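Local atomic coordinates of (r)-specific enoyl-coa hydratase (Aeromonas punctata, PDB entry 1IQ6), a protein that catalyses the R-specific hydration of trans-2-enoyl-CoA of four to six carbons to (3R)-3-hydroxyacyl-CoA in polyhydroxyalkanoate biosynthesis. Residues B[31-39]-B[47-55]. Numbering follows the deposited sequence.
Sequences EDFNPLHLD and AFERPIVHG
His-37 and His-54 both turn CG opposite their own carbonyl carbon, and these torsions bring the two imidazoles face to face, planes 22° apart. The ring centroids are separated by 3.7 Å. CG of His-54 sits over the centre of the His-37 ring, whereas CD2 of His-37 lies nearer the rim of its partner. Each ring is then fixed in rotation by a backbone carbonyl from the opposite segment. His-54 NE2 donates almost straight (171°) to Asp-32 O at 3.0 Å, the oxygen lying in the imidazole plane. His-37 ND1 donates a hydrogen bond to Ile-52 O at 2.8 Å, again in the plane of its ring but from above the carbonyl plane. A third bond, from Ile-52 N to Leu-36 O at 3.1 Å, ties the two backbones together beside the stack, with Pro-51 CA adding a CH...O contact to the same oxygen. The Asp-32 carboxylate stands nearly perpendicular to the His-54 ring, and Asp-32 OD2 lies 3.4 Å from His-54 CD2; OD2 is hydrogen-bonded to Ser-63 OG of the second subunit, while OD1 accepts from Asn-34 N in an Asx turn. Segment 31-39 carries the hydratase 2 motif of this MaoC-like, hot-dog-fold enzyme, where Asp-32 to His-37 and Gly-55 probably bind hydroxyacyl-CoA. The two donated N-H groups fix both rings and Ser-63 holds Asp-32 beside them, consistent with a pre-organised binding site.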
loop_
_atom_site.group_PDB
_atom_site.type_symbol
_atom_site.label_atom_id
_atom_site.label_comp_id
_atom_site.label_asym_id
_atom_site.label_seq_id
_atom_site.Cartn_x
_atom_site.Cartn_y
_atom_site.Cartn_z
ATOM N N GLU B 31 -3.791 7.933 8.154
ATOM C CA GLU B 31 -4.478 9.214 8.298
ATOM C C GLU B 31 -5.742 9.221 7.431
ATOM O O GLU B 31 -6.349 10.270 7.215
ATOM C CB GLU B 31 -3.566 10.385 7.905
ATOM C CG GLU B 31 -2.316 10.520 8.768
ATOM C CD GLU B 31 -2.631 10.838 10.220
ATOM O OE1 GLU B 31 -1.752 10.602 11.076
ATOM O OE2 GLU B 31 -3.747 11.330 10.503
ATOM N N ASP B 32 -6.141 8.046 6.940
ATOM C CA ASP B 32 -7.339 7.930 6.106
ATOM C C ASP B 32 -8.554 7.511 6.924
ATOM O O ASP B 32 -8.805 6.318 7.126
ATOM C CB ASP B 32 -7.132 6.919 4.970
ATOM C CG ASP B 32 -8.343 6.827 4.043
ATOM O OD1 ASP B 32 -9.336 7.542 4.285
ATOM O OD2 ASP B 32 -8.299 6.047 3.067
ATOM N N PHE B 33 -9.308 8.500 7.389
ATOM C CA PHE B 33 -10.501 8.243 8.178
ATOM C C PHE B 33 -11.768 8.398 7.331
ATOM O O PHE B 33 -12.816 8.810 7.829
ATOM C CB PHE B 33 -10.549 9.189 9.381
ATOM C CG PHE B 33 -9.347 9.088 10.275
ATOM C CD1 PHE B 33 -8.205 9.845 10.023
ATOM C CD2 PHE B 33 -9.344 8.212 11.356
ATOM C CE1 PHE B 33 -7.075 9.731 10.837
ATOM C CE2 PHE B 33 -8.221 8.088 12.176
ATOM C CZ PHE B 33 -7.086 8.849 11.915
ATOM N N ASN B 34 -11.658 8.064 6.046
ATOM C CA ASN B 34 -12.792 8.140 5.125
ATOM C C ASN B 34 -13.938 7.352 5.773
ATOM O O ASN B 34 -13.779 6.175 6.104
ATOM C CB ASN B 34 -12.406 7.497 3.784
ATOM C CG ASN B 34 -13.351 7.866 2.649
ATOM O OD1 ASN B 34 -14.473 8.308 2.873
ATOM N ND2 ASN B 34 -12.893 7.667 1.414
ATOM N N PRO B 35 -15.102 7.993 5.976
ATOM C CA PRO B 35 -16.247 7.315 6.594
ATOM C C PRO B 35 -16.688 6.027 5.896
ATOM O O PRO B 35 -17.408 5.217 6.480
ATOM C CB PRO B 35 -17.332 8.399 6.607
ATOM C CG PRO B 35 -16.927 9.323 5.492
ATOM C CD PRO B 35 -15.435 9.387 5.641
ATOM N N LEU B 36 -16.248 5.839 4.654
ATOM C CA LEU B 36 -16.586 4.636 3.898
ATOM C C LEU B 36 -16.045 3.396 4.604
ATOM O O LEU B 36 -16.570 2.293 4.435
ATOM C CB LEU B 36 -15.987 4.691 2.484
ATOM C CG LEU B 36 -16.643 5.541 1.394
ATOM C CD1 LEU B 36 -16.483 7.007 1.701
ATOM C CD2 LEU B 36 -16.001 5.219 0.055
ATOM N N HIS B 37 -14.999 3.589 5.401
ATOM C CA HIS B 37 -14.357 2.489 6.111
ATOM C C HIS B 37 -14.763 2.329 7.573
ATOM O O HIS B 37 -14.344 1.371 8.221
ATOM C CB HIS B 37 -12.833 2.664 6.071
ATOM C CG HIS B 37 -12.287 2.942 4.707
ATOM N ND1 HIS B 37 -12.447 2.072 3.649
ATOM C CD2 HIS B 37 -11.572 3.987 4.229
ATOM C CE1 HIS B 37 -11.854 2.570 2.578
ATOM N NE2 HIS B 37 -11.315 3.732 2.903
ATOM N N LEU B 38 -15.586 3.237 8.095
ATOM C CA LEU B 38 -15.939 3.170 9.512
ATOM C C LEU B 38 -17.403 3.357 9.923
ATOM O O LEU B 38 -17.894 2.663 10.816
ATOM C CB LEU B 38 -15.090 4.197 10.269
ATOM C CG LEU B 38 -13.594 4.236 9.935
ATOM C CD1 LEU B 38 -12.971 5.508 10.486
ATOM C CD2 LEU B 38 -12.907 3.003 10.502
ATOM N N ASP B 39 -18.092 4.293 9.280
ATOM C CA ASP B 39 -19.480 4.610 9.620
ATOM C C ASP B 39 -20.548 3.826 8.853
ATOM O O ASP B 39 -20.706 3.993 7.646
ATOM C CB ASP B 39 -19.697 6.115 9.420
ATOM C CG ASP B 39 -21.086 6.575 9.821
ATOM O OD1 ASP B 39 -21.344 7.792 9.730
ATOM O OD2 ASP B 39 -21.917 5.735 10.220
ATOM N N ALA B 47 -23.218 2.686 -2.535
ATOM C CA ALA B 47 -23.518 1.433 -3.214
ATOM C C ALA B 47 -22.956 0.237 -2.449
ATOM O O ALA B 47 -23.391 -0.895 -2.655
ATOM C CB ALA B 47 -22.952 1.460 -4.631
ATOM N N PHE B 48 -21.993 0.487 -1.564
ATOM C CA PHE B 48 -21.390 -0.589 -0.782
ATOM C C PHE B 48 -22.308 -1.031 0.352
ATOM O O PHE B 48 -22.204 -2.156 0.842
ATOM C CB PHE B 48 -20.042 -0.144 -0.215
ATOM C CG PHE B 48 -19.067 0.295 -1.262
ATOM C CD1 PHE B 48 -18.717 1.633 -1.384
ATOM C CD2 PHE B 48 -18.508 -0.627 -2.140
ATOM C CE1 PHE B 48 -17.826 2.050 -2.367
ATOM C CE2 PHE B 48 -17.614 -0.223 -3.128
ATOM C CZ PHE B 48 -17.273 1.120 -3.241
ATOM N N GLU B 49 -23.194 -0.127 0.764
ATOM C CA GLU B 49 -24.170 -0.379 1.822
ATOM C C GLU B 49 -23.595 -0.548 3.225
ATOM O O GLU B 49 -24.268 -0.252 4.211
ATOM C CB GLU B 49 -25.023 -1.604 1.474
ATOM C CG GLU B 49 -25.782 -1.468 0.167
ATOM C CD GLU B 49 -26.840 -2.536 -0.008
ATOM O OE1 GLU B 49 -27.774 -2.587 0.821
ATOM O OE2 GLU B 49 -26.740 -3.324 -0.972
ATOM N N ARG B 50 -22.358 -1.026 3.320
ATOM C CA ARG B 50 -21.716 -1.222 4.616
ATOM C C ARG B 50 -20.227 -0.890 4.556
ATOM O O ARG B 50 -19.638 -0.849 3.474
ATOM C CB ARG B 50 -21.920 -2.664 5.091
ATOM C CG ARG B 50 -21.656 -3.710 4.023
ATOM C CD ARG B 50 -21.751 -5.123 4.582
ATOM N NE ARG B 50 -20.759 -5.358 5.627
ATOM C CZ ARG B 50 -20.501 -6.546 6.166
ATOM N NH1 ARG B 50 -19.579 -6.659 7.112
ATOM N NH2 ARG B 50 -21.161 -7.621 5.755
ATOM N N PRO B 51 -19.599 -0.644 5.719
ATOM C CA PRO B 51 -18.171 -0.311 5.788
ATOM C C PRO B 51 -17.259 -1.313 5.081
ATOM O O PRO B 51 -17.421 -2.529 5.215
ATOM C CB PRO B 51 -17.904 -0.249 7.290
ATOM C CG PRO B 51 -19.226 0.219 7.838
ATOM C CD PRO B 51 -20.199 -0.629 7.066
ATOM N N ILE B 52 -16.290 -0.781 4.343
ATOM C CA ILE B 52 -15.344 -1.608 3.610
ATOM C C ILE B 52 -13.914 -1.365 4.078
ATOM O O ILE B 52 -13.589 -0.297 4.597
ATOM C CB ILE B 52 -15.440 -1.344 2.089
ATOM C CG1 ILE B 52 -15.078 0.111 1.774
ATOM C CG2 ILE B 52 -16.854 -1.645 1.607
ATOM C CD1 ILE B 52 -15.069 0.425 0.288
ATOM N N VAL B 53 -13.069 -2.376 3.908
ATOM C CA VAL B 53 -11.664 -2.297 4.298
ATOM C C VAL B 53 -10.879 -1.436 3.301
ATOM O O VAL B 53 -11.122 -1.516 2.099
ATOM C CB VAL B 53 -11.040 -3.715 4.327
ATOM C CG1 VAL B 53 -9.566 -3.640 4.676
ATOM C CG2 VAL B 53 -11.788 -4.586 5.327
ATOM N N HIS B 54 -9.952 -0.616 3.796
ATOM C CA HIS B 54 -9.138 0.229 2.916
ATOM C C HIS B 54 -8.429 -0.637 1.885
ATOM O O HIS B 54 -7.802 -1.632 2.236
ATOM C CB HIS B 54 -8.031 0.948 3.684
ATOM C CG HIS B 54 -8.512 1.869 4.755
ATOM N ND1 HIS B 54 -9.116 1.421 5.909
ATOM C CD2 HIS B 54 -8.401 3.212 4.883
ATOM C CE1 HIS B 54 -9.351 2.449 6.706
ATOM N NE2 HIS B 54 -8.926 3.547 6.106
ATOM N N GLY B 55 -8.500 -0.237 0.620
ATOM C CA GLY B 55 -7.820 -1.003 -0.409
ATOM C C GLY B 55 -6.327 -1.067 -0.124
ATOM O O GLY B 55 -5.678 -2.085 -0.372
#